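Local coordinates for prophage pi2 protein 01, integrase (Lactococcus lactis, PDB 3LYS) that probably binds DNA as the core-binding domain of a phage-family integrase, a tyrosine recombinase that inserts and recombines prophage DNA, at residues Glu33-Tyr38 and Lys73-Arg78; Glu10-Trp15 and Arg80-Cys85; Ser54-Ala59 and Thr98-Lys103. The protein carries 1 engineered substitution. All coordinates share one frame; numbering follows the deposited sequence.

Contact 1: Glu33-Tyr38 and Lys73-Arg78; sequences EQTLKY and KGFHTR
Thr35 meets two side chains of helix 69-88 with its two branches. Its hydroxyl accepts the NE hydrogen of Arg78, with 2.6 Å from Arg78 NE to Thr35 OG1 and an N-H...O angle of 146°; OG1 sits at the edge of the guanidinium, tilted somewhat from its plane. Its methyl lies against the Phe75 ring, Thr35 CG2 standing 3.5 Å from Phe75 CD1. One turn on, Tyr38 brings its CB to the other side of the ring plane, 3.9 Å from Phe75 CE1, both approaches being oblique. The Thr35 torsion divides the work: with CG2 anti to the backbone N and OG1 beside it, the hydroxyl can also bond to Gly31 O, one turn back on its own helix. In Arg78 the bend at chi3 (-85°) puts NE within bonding distance of Thr35 OG1. Farther out, Phe63 of helix 53-64 meets the Phe75 ring and stands edge-to-face with Tyr38, while Phe12 of helix 8-19 touches Thr35. The segments cross at -92°, their axes 9.7 Å apart, and this near-perpendicular helix packing belongs to the all-helical core-binding domain of phage-family integrases.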
loop_
_atom_site.group_PDB
_atom_site.type_symbol
_atom_site.label_atom_id
_atom_site.label_comp_id
_atom_site.label_asym_id
_atom_site.label_seq_id
_atom_site.Cartn_x
_atom_site.Cartn_y
_atom_site.Cartn_z
ATOM N N GLU A 33 3.079 -6.280 8.109
ATOM C CA GLU A 33 4.459 -5.938 8.401
ATOM C C GLU A 33 5.279 -6.125 7.133
ATOM O O GLU A 33 6.183 -5.338 6.851
ATOM C CB GLU A 33 4.998 -6.824 9.515
ATOM C CG GLU A 33 4.043 -6.997 10.672
ATOM C CD GLU A 33 4.751 -7.398 11.949
ATOM O OE1 GLU A 33 5.396 -6.518 12.576
ATOM O OE2 GLU A 33 4.670 -8.595 12.321
ATOM N N GLN A 34 4.944 -7.168 6.373
ATOM C CA GLN A 34 5.625 -7.481 5.111
ATOM C C GLN A 34 5.330 -6.389 4.099
ATOM O O GLN A 34 6.226 -5.838 3.461
ATOM C CB GLN A 34 5.140 -8.821 4.547
ATOM C CG GLN A 34 5.807 -9.206 3.232
ATOM C CD GLN A 34 7.326 -9.332 3.357
ATOM O OE1 GLN A 34 7.841 -10.293 3.932
ATOM N NE2 GLN A 34 8.045 -8.345 2.829
ATOM N N THR A 35 4.053 -6.092 3.950
ATOM C CA THR A 35 3.635 -5.057 3.027
ATOM C C THR A 35 4.350 -3.755 3.386
ATOM O O THR A 35 4.750 -2.999 2.506
ATOM C CB THR A 35 2.118 -4.896 3.091
ATOM O OG1 THR A 35 1.506 -6.106 2.629
ATOM C CG2 THR A 35 1.668 -3.743 2.227
ATOM N N LEU A 36 4.510 -3.505 4.683
ATOM C CA LEU A 36 5.199 -2.316 5.145
ATOM C C LEU A 36 6.619 -2.356 4.609
ATOM O O LEU A 36 7.084 -1.416 3.980
ATOM C CB LEU A 36 5.236 -2.277 6.672
ATOM C CG LEU A 36 6.295 -1.350 7.283
ATOM C CD1 LEU A 36 6.021 0.089 6.892
ATOM C CD2 LEU A 36 6.297 -1.503 8.790
ATOM N N LYS A 37 7.306 -3.458 4.878
ATOM C CA LYS A 37 8.680 -3.664 4.425
ATOM C C LYS A 37 8.767 -3.394 2.929
ATOM O O LYS A 37 9.561 -2.568 2.476
ATOM C CB LYS A 37 9.098 -5.109 4.730
ATOM C CG LYS A 37 10.556 -5.468 4.457
ATOM C CD LYS A 37 10.889 -6.885 4.968
ATOM C CE LYS A 37 12.352 -7.247 4.706
ATOM N NZ LYS A 37 12.755 -8.537 5.327
ATOM N N TYR A 38 7.942 -4.105 2.168
ATOM C CA TYR A 38 7.895 -3.934 0.720
ATOM C C TYR A 38 7.799 -2.459 0.386
ATOM O O TYR A 38 8.572 -1.934 -0.408
ATOM C CB TYR A 38 6.675 -4.655 0.145
ATOM C CG TYR A 38 6.829 -6.149 0.015
ATOM C CD1 TYR A 38 5.728 -6.977 0.082
ATOM C CD2 TYR A 38 8.071 -6.733 -0.232
ATOM C CE1 TYR A 38 5.841 -8.343 -0.102
ATOM C CE2 TYR A 38 8.194 -8.112 -0.420
ATOM C CZ TYR A 38 7.056 -8.904 -0.353
ATOM O OH TYR A 38 7.113 -10.260 -0.576
ATOM N N LYS A 73 -0.765 -9.234 -5.375
ATOM C CA LYS A 73 -2.155 -8.896 -5.053
ATOM C C LYS A 73 -2.312 -8.495 -3.599
ATOM O O LYS A 73 -2.949 -7.489 -3.285
ATOM C CB LYS A 73 -3.073 -10.085 -5.286
ATOM C CG LYS A 73 -4.528 -9.788 -4.977
ATOM C CD LYS A 73 -5.380 -11.027 -5.155
ATOM C CE LYS A 73 -6.817 -10.661 -5.525
ATOM N NZ LYS A 73 -6.886 -9.983 -6.864
ATOM N N GLY A 74 -1.760 -9.332 -2.722
ATOM C CA GLY A 74 -1.809 -9.088 -1.293
ATOM C C GLY A 74 -1.228 -7.733 -0.950
ATOM O O GLY A 74 -1.755 -7.018 -0.099
ATOM N N PHE A 75 -0.132 -7.372 -1.611
ATOM C CA PHE A 75 0.500 -6.081 -1.375
ATOM C C PHE A 75 -0.494 -4.966 -1.684
ATOM O O PHE A 75 -0.824 -4.146 -0.826
ATOM C CB PHE A 75 1.708 -5.927 -2.280
ATOM C CG PHE A 75 2.312 -4.567 -2.239
ATOM C CD1 PHE A 75 2.873 -4.084 -1.081
ATOM C CD2 PHE A 75 2.332 -3.766 -3.367
ATOM C CE1 PHE A 75 3.449 -2.818 -1.049
ATOM C CE2 PHE A 75 2.909 -2.500 -3.333
ATOM C CZ PHE A 75 3.465 -2.030 -2.183
ATOM N N HIS A 76 -0.965 -4.957 -2.928
ATOM C CA HIS A 76 -1.915 -3.960 -3.398
ATOM C C HIS A 76 -3.103 -3.835 -2.445
ATOM O O HIS A 76 -3.305 -2.795 -1.807
ATOM C CB HIS A 76 -2.402 -4.326 -4.803
ATOM C CG HIS A 76 -3.569 -3.513 -5.267
ATOM N ND1 HIS A 76 -3.508 -2.146 -5.411
ATOM C CD2 HIS A 76 -4.821 -3.873 -5.640
ATOM C CE1 HIS A 76 -4.670 -1.697 -5.855
ATOM N NE2 HIS A 76 -5.482 -2.726 -6.003
ATOM N N THR A 77 -3.884 -4.898 -2.341
ATOM C CA THR A 77 -5.035 -4.877 -1.465
ATOM C C THR A 77 -4.755 -4.194 -0.111
ATOM O O THR A 77 -5.447 -3.247 0.258
ATOM C CB THR A 77 -5.573 -6.309 -1.264
ATOM O OG1 THR A 77 -6.391 -6.356 -0.090
ATOM C CG2 THR A 77 -4.439 -7.278 -1.143
ATOM N N ARG A 78 -3.729 -4.648 0.609
ATOM C CA ARG A 78 -3.391 -4.056 1.903
ATOM C C ARG A 78 -3.080 -2.558 1.811
ATOM O O ARG A 78 -3.539 -1.771 2.632
ATOM C CB ARG A 78 -2.218 -4.809 2.554
ATOM C CG ARG A 78 -2.629 -6.146 3.202
ATOM C CD ARG A 78 -1.532 -6.764 4.068
ATOM N NE ARG A 78 -0.582 -7.577 3.314
ATOM C CZ ARG A 78 -0.895 -8.697 2.664
ATOM N NH1 ARG A 78 0.039 -9.375 2.001
ATOM N NH2 ARG A 78 -2.145 -9.137 2.670
#

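Contact 2: Glu10-Trp15 and Arg80-Cys85; sequences EYFKDW and RASIQC. Engineered in segment 80-85: Cys85 (natural residue Pro).
Trp15 lays one face of its indole over Ser82, whose CB stands 3.7 Å from the centroid of the six-membered ring and 22° off its normal, a CH-pi contact. Ser82 CA is also over that face, so the indole covers backbone as well as side chain. At the far rim of the benzo ring Trp15 CH2 reaches Ala81 CB at 4.0 Å, and Trp15 NE1 lies 4.0 Å from CB of Cys85, an engineered residue where the natural sequence has proline. In Tyr11, one turn earlier, CG anti to the backbone N (chi1 164°) starts the ring toward helix 69-88, and Tyr11 OH donates to Ser82 O over 2.7 Å. That oxygen lies near the ring plane, while Trp15 CB rests over one face of the same ring. Phe12 presents its edge to the serine hydroxyl, Phe12 CD2 lying 3.4 Å from Ser82 OG. The hydroxyl itself bonds to Val79 O, within its own helix. On its other contacts Phe12 reaches helix 26-42 through Thr35, Leu36 and Leu39. The helix segments cross at 80°, joining helices 8-19 and 69-88 of the core-binding domain. Aromatic groups thus meet Ser82 by one indole face and two ring edges; its hydroxyl is satisfied by its own helix, while the phenol supplies a polar tie to the main-chain carbonyl of this buried residue.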
loop_
_atom_site.group_PDB
_atom_site.type_symbol
_atom_site.label_atom_id
_atom_site.label_comp_id
_atom_site.label_asym_id
_atom_site.label_seq_id
_atom_site.Cartn_x
_atom_site.Cartn_y
_atom_site.Cartn_z
ATOM N N GLU A 10 5.961 5.417 5.887
ATOM C CA GLU A 10 5.779 5.874 7.256
ATOM C C GLU A 10 4.325 5.822 7.700
ATOM O O GLU A 10 3.998 5.288 8.758
ATOM C CB GLU A 10 6.305 7.292 7.384
ATOM C CG GLU A 10 6.473 7.718 8.805
ATOM C CD GLU A 10 7.125 9.068 8.907
ATOM O OE1 GLU A 10 8.254 9.234 8.386
ATOM O OE2 GLU A 10 6.506 9.971 9.513
ATOM N N TYR A 11 3.460 6.396 6.878
ATOM C CA TYR A 11 2.045 6.411 7.157
ATOM C C TYR A 11 1.484 5.005 7.286
ATOM O O TYR A 11 0.754 4.716 8.222
ATOM C CB TYR A 11 1.297 7.162 6.060
ATOM C CG TYR A 11 -0.188 6.903 6.064
ATOM C CD1 TYR A 11 -0.739 5.920 5.242
ATOM C CD2 TYR A 11 -1.035 7.581 6.942
ATOM C CE1 TYR A 11 -2.090 5.608 5.292
ATOM C CE2 TYR A 11 -2.390 7.278 7.007
ATOM C CZ TYR A 11 -2.909 6.291 6.180
ATOM O OH TYR A 11 -4.242 5.979 6.257
ATOM N N PHE A 12 1.815 4.120 6.354
ATOM C CA PHE A 12 1.292 2.760 6.426
ATOM C C PHE A 12 1.512 2.162 7.808
ATOM O O PHE A 12 0.596 1.597 8.394
ATOM C CB PHE A 12 1.932 1.877 5.346
ATOM C CG PHE A 12 1.289 0.520 5.208
ATOM C CD1 PHE A 12 1.782 -0.574 5.902
ATOM C CD2 PHE A 12 0.183 0.339 4.384
ATOM C CE1 PHE A 12 1.187 -1.829 5.773
ATOM C CE2 PHE A 12 -0.420 -0.913 4.251
ATOM C CZ PHE A 12 0.083 -1.995 4.946
ATOM N N LYS A 13 2.726 2.290 8.331
ATOM C CA LYS A 13 3.039 1.755 9.655
ATOM C C LYS A 13 2.115 2.419 10.666
ATOM O O LYS A 13 1.446 1.741 11.436
ATOM C CB LYS A 13 4.499 2.038 10.009
ATOM C CG LYS A 13 4.943 1.506 11.363
ATOM C CD LYS A 13 6.453 1.697 11.567
ATOM C CE LYS A 13 6.942 1.046 12.861
ATOM N NZ LYS A 13 6.359 1.658 14.094
ATOM N N ASP A 14 2.084 3.750 10.643
ATOM C CA ASP A 14 1.241 4.554 11.532
ATOM C C ASP A 14 -0.178 3.969 11.529
ATOM O O ASP A 14 -0.738 3.657 12.579
ATOM C CB ASP A 14 1.243 6.008 11.015
ATOM C CG ASP A 14 0.664 7.010 12.007
ATOM O OD1 ASP A 14 -0.447 6.762 12.517
ATOM O OD2 ASP A 14 1.317 8.056 12.254
ATOM N N TRP A 15 -0.730 3.812 10.327
ATOM C CA TRP A 15 -2.070 3.273 10.101
ATOM C C TRP A 15 -2.262 1.866 10.670
ATOM O O TRP A 15 -3.112 1.647 11.542
ATOM C CB TRP A 15 -2.374 3.244 8.596
ATOM C CG TRP A 15 -3.714 2.663 8.250
ATOM C CD1 TRP A 15 -4.915 3.262 8.404
ATOM C CD2 TRP A 15 -3.983 1.330 7.766
ATOM N NE1 TRP A 15 -5.925 2.391 8.059
ATOM C CE2 TRP A 15 -5.379 1.199 7.663
ATOM C CE3 TRP A 15 -3.176 0.238 7.418
ATOM C CZ2 TRP A 15 -5.995 0.022 7.225
ATOM C CZ3 TRP A 15 -3.788 -0.935 6.981
ATOM C CH2 TRP A 15 -5.187 -1.030 6.891
ATOM N N ARG A 80 -4.114 -0.552 -0.441
ATOM C CA ARG A 80 -5.377 0.075 -0.797
ATOM C C ARG A 80 -6.187 0.393 0.456
ATOM O O ARG A 80 -6.665 1.513 0.638
ATOM C CB ARG A 80 -6.162 -0.866 -1.720
ATOM C CG ARG A 80 -7.499 -0.337 -2.194
ATOM C CD ARG A 80 -7.963 -1.075 -3.435
ATOM N NE ARG A 80 -9.324 -0.708 -3.772
ATOM C CZ ARG A 80 -9.733 0.541 -3.954
ATOM N NH1 ARG A 80 -11.004 0.791 -4.264
ATOM N NH2 ARG A 80 -8.874 1.541 -3.829
ATOM N N ALA A 81 -6.329 -0.601 1.324
ATOM C CA ALA A 81 -7.085 -0.416 2.549
ATOM C C ALA A 81 -6.587 0.780 3.357
ATOM O O ALA A 81 -7.378 1.552 3.897
ATOM C CB ALA A 81 -7.015 -1.673 3.390
ATOM N N SER A 82 -5.277 0.937 3.451
ATOM C CA SER A 82 -4.738 2.048 4.218
ATOM C C SER A 82 -5.056 3.386 3.583
ATOM O O SER A 82 -5.150 4.401 4.270
ATOM C CB SER A 82 -3.232 1.916 4.357
ATOM O OG SER A 82 -2.640 1.784 3.084
ATOM N N ILE A 83 -5.200 3.405 2.265
ATOM C CA ILE A 83 -5.503 4.660 1.602
ATOM C C ILE A 83 -6.969 5.057 1.833
ATOM O O ILE A 83 -7.298 6.248 1.928
ATOM C CB ILE A 83 -5.162 4.575 0.106
ATOM C CG1 ILE A 83 -3.709 4.977 -0.089
ATOM C CG2 ILE A 83 -6.026 5.508 -0.689
ATOM C CD1 ILE A 83 -2.745 4.054 0.558
ATOM N N GLN A 84 -7.832 4.050 1.963
ATOM C CA GLN A 84 -9.252 4.274 2.203
ATOM C C GLN A 84 -9.518 5.235 3.356
ATOM O O GLN A 84 -10.141 6.276 3.167
ATOM C CB GLN A 84 -9.954 2.955 2.503
ATOM C CG GLN A 84 -9.832 1.938 1.407
ATOM C CD GLN A 84 -10.296 2.478 0.068
ATOM O OE1 GLN A 84 -9.590 3.265 -0.576
ATOM N NE2 GLN A 84 -11.489 2.062 -0.362
ATOM N N CYS A 85 -9.058 4.879 4.550
ATOM C CA CYS A 85 -9.274 5.730 5.705
ATOM C C CYS A 85 -8.718 7.107 5.378
ATOM O O CYS A 85 -9.261 8.128 5.791
ATOM C CB CYS A 85 -8.593 5.150 6.965
ATOM S SG CYS A 85 -9.420 5.581 8.567
#

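Contact 3: Ser54-Ala59 and Thr98-Lys103; sequences SSYQRA and TRAVVK
Gln57, on helix 53-64 of the helical core-binding fold, reaches across to Ala100 and Val102 in the segment that follows the last helix, 69-88. From CB the chain sets out with CG anti to the backbone N, then bends at chi2 (47°), which places CD 3.9 Å from Val102 CB. The Gln57 and Val102 side chains cross at about a right angle. At the tip NE2 does the bonding: Gln57 NE2 donates to Ala100 O over 2.9 Å, and the N-H...O angle of 133° makes the bond bent. Separately, the nitrogen comes from above the carbonyl plane, 40° out of it. A second, weak bond runs from Gln57 NE2 to Val102 O at 3.4 Å. Gln57 OE1 lies 3.1 Å from Val102 O, two acceptors that do not bond, so the amide touches two main-chain carbonyls, the second weakly. Val102 CB and Ala100 CB also touch NE2. Next to Gln57, Tyr56 points its ring edge at the loop; its hydroxyl is probably bonded to His76 ND1 of helix 69-88, at a doubtfully short distance, and the Thr97 side chain touches it. The loop is therefore held against helix 53-64 by neighbouring residues, one polar at its tip and one aromatic. In the aromatic half Ala100 CB lies in the plane of the Tyr56 ring, 3.5 Å from Tyr56 CD1.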
loop_
_atom_site.group_PDB
_atom_site.type_symbol
_atom_site.label_atom_id
_atom_site.label_comp_id
_atom_site.label_asym_id
_atom_site.label_seq_id
_atom_site.Cartn_x
_atom_site.Cartn_y
_atom_site.Cartn_z
ATOM N N SER A 54 -0.631 6.366 -11.970
ATOM C CA SER A 54 0.465 5.865 -12.800
ATOM C C SER A 54 1.632 5.423 -11.926
ATOM O O SER A 54 2.131 4.308 -12.073
ATOM C CB SER A 54 0.932 6.950 -13.782
ATOM O OG SER A 54 -0.094 7.263 -14.719
ATOM N N SER A 55 2.066 6.305 -11.027
ATOM C CA SER A 55 3.159 5.994 -10.102
ATOM C C SER A 55 2.902 4.635 -9.500
ATOM O O SER A 55 3.697 3.711 -9.655
ATOM C CB SER A 55 3.216 6.994 -8.944
ATOM O OG SER A 55 3.881 8.183 -9.302
ATOM N N TYR A 56 1.774 4.541 -8.807
ATOM C CA TYR A 56 1.375 3.328 -8.128
ATOM C C TYR A 56 1.367 2.127 -9.053
ATOM O O TYR A 56 1.916 1.077 -8.721
ATOM C CB TYR A 56 0.005 3.525 -7.468
ATOM C CG TYR A 56 -0.464 2.334 -6.668
ATOM C CD1 TYR A 56 -1.512 1.532 -7.127
ATOM C CD2 TYR A 56 0.170 1.969 -5.484
ATOM C CE1 TYR A 56 -1.915 0.390 -6.434
ATOM C CE2 TYR A 56 -0.220 0.825 -4.784
ATOM C CZ TYR A 56 -1.262 0.040 -5.267
ATOM O OH TYR A 56 -1.608 -1.115 -4.606
ATOM N N GLN A 57 0.752 2.278 -10.219
ATOM C CA GLN A 57 0.692 1.177 -11.186
ATOM C C GLN A 57 2.110 0.747 -11.572
ATOM O O GLN A 57 2.410 -0.440 -11.704
ATOM C CB GLN A 57 -0.089 1.630 -12.427
ATOM C CG GLN A 57 -0.402 0.516 -13.423
ATOM C CD GLN A 57 -0.961 -0.730 -12.754
ATOM O OE1 GLN A 57 -0.257 -1.723 -12.589
ATOM N NE2 GLN A 57 -2.227 -0.677 -12.356
ATOM N N ARG A 58 2.979 1.736 -11.741
ATOM C CA ARG A 58 4.362 1.483 -12.099
ATOM C C ARG A 58 5.088 0.753 -10.952
ATOM O O ARG A 58 5.790 -0.219 -11.194
ATOM C CB ARG A 58 5.032 2.816 -12.426
ATOM C CG ARG A 58 6.311 2.719 -13.231
ATOM C CD ARG A 58 6.646 4.074 -13.848
ATOM N NE ARG A 58 5.642 4.533 -14.805
ATOM C CZ ARG A 58 4.918 5.647 -14.742
ATOM N NH1 ARG A 58 4.061 5.882 -15.719
ATOM N NH2 ARG A 58 5.022 6.510 -13.735
ATOM N N ALA A 59 4.918 1.232 -9.715
ATOM C CA ALA A 59 5.528 0.599 -8.549
ATOM C C ALA A 59 5.005 -0.834 -8.508
ATOM O O ALA A 59 5.752 -1.782 -8.281
ATOM C CB ALA A 59 5.143 1.330 -7.266
ATOM N N THR A 98 -7.184 3.262 -7.033
ATOM C CA THR A 98 -8.518 2.957 -7.476
ATOM C C THR A 98 -8.625 2.034 -8.688
ATOM O O THR A 98 -9.067 0.893 -8.569
ATOM C CB THR A 98 -9.272 4.282 -7.717
ATOM O OG1 THR A 98 -10.661 4.017 -7.931
ATOM C CG2 THR A 98 -8.677 5.033 -8.920
ATOM N N ARG A 99 -8.207 2.518 -9.850
ATOM C CA ARG A 99 -8.315 1.747 -11.080
ATOM C C ARG A 99 -7.027 1.013 -11.394
ATOM O O ARG A 99 -6.934 0.282 -12.378
ATOM C CB ARG A 99 -8.675 2.691 -12.219
ATOM C CG ARG A 99 -9.621 2.125 -13.226
ATOM C CD ARG A 99 -10.071 3.221 -14.160
ATOM N NE ARG A 99 -10.630 2.674 -15.388
ATOM C CZ ARG A 99 -9.920 2.030 -16.308
ATOM N NH1 ARG A 99 -8.614 1.852 -16.144
ATOM N NH2 ARG A 99 -10.519 1.558 -17.394
ATOM N N ALA A 100 -6.022 1.210 -10.559
ATOM C CA ALA A 100 -4.757 0.533 -10.783
ATOM C C ALA A 100 -4.921 -0.951 -10.467
ATOM O O ALA A 100 -3.936 -1.667 -10.292
ATOM C CB ALA A 100 -3.673 1.142 -9.906
ATOM N N VAL A 101 -6.177 -1.395 -10.403
ATOM C CA VAL A 101 -6.537 -2.787 -10.097
ATOM C C VAL A 101 -5.648 -3.810 -10.821
ATOM O O VAL A 101 -5.563 -4.989 -10.447
ATOM C CB VAL A 101 -8.039 -3.053 -10.453
ATOM C CG1 VAL A 101 -8.283 -2.816 -11.940
ATOM C CG2 VAL A 101 -8.434 -4.480 -10.059
ATOM N N VAL A 102 -4.980 -3.349 -11.866
ATOM C CA VAL A 102 -4.109 -4.219 -12.622
ATOM C C VAL A 102 -2.975 -4.685 -11.728
ATOM O O VAL A 102 -2.115 -3.903 -11.338
ATOM C CB VAL A 102 -3.571 -3.476 -13.849
ATOM C CG1 VAL A 102 -2.805 -4.429 -14.746
ATOM C CG2 VAL A 102 -4.739 -2.851 -14.619
ATOM N N LYS A 103 -3.004 -5.966 -11.384
ATOM C CA LYS A 103 -1.976 -6.556 -10.545
ATOM C C LYS A 103 -1.194 -7.602 -11.326
ATOM O O LYS A 103 -1.619 -8.751 -11.446
ATOM C CB LYS A 103 -2.595 -7.200 -9.301
ATOM C CG LYS A 103 -4.029 -7.662 -9.475
ATOM C CD LYS A 103 -4.220 -8.609 -10.651
ATOM C CE LYS A 103 -5.705 -8.899 -10.866
ATOM N NZ LYS A 103 -5.968 -9.903 -11.945
#

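Contacts 1 and 2 share helix 69-88, which receives helix 26-42 on residues 73-78 and helix 8-19 on residues 80-85; their centres are about 11 Å apart. Phe12 joins them directly, its CZ lying 3.6 Å from Thr35 CG2. Along the chain, contact 1 is nested inside the loop closed by contact 2. Contact 3 lies farther off, its centre about 14 Å from that of contact 1 and about 16 Å from that of contact 2, on the opposite side of the chain's centre from contact 2. Tyr56 and His76 link contacts 3 and 1 by a probable hydrogen bond, modelled doubtfully short. Contact 3 joins helix 53-64 to the loop after helix 69-88.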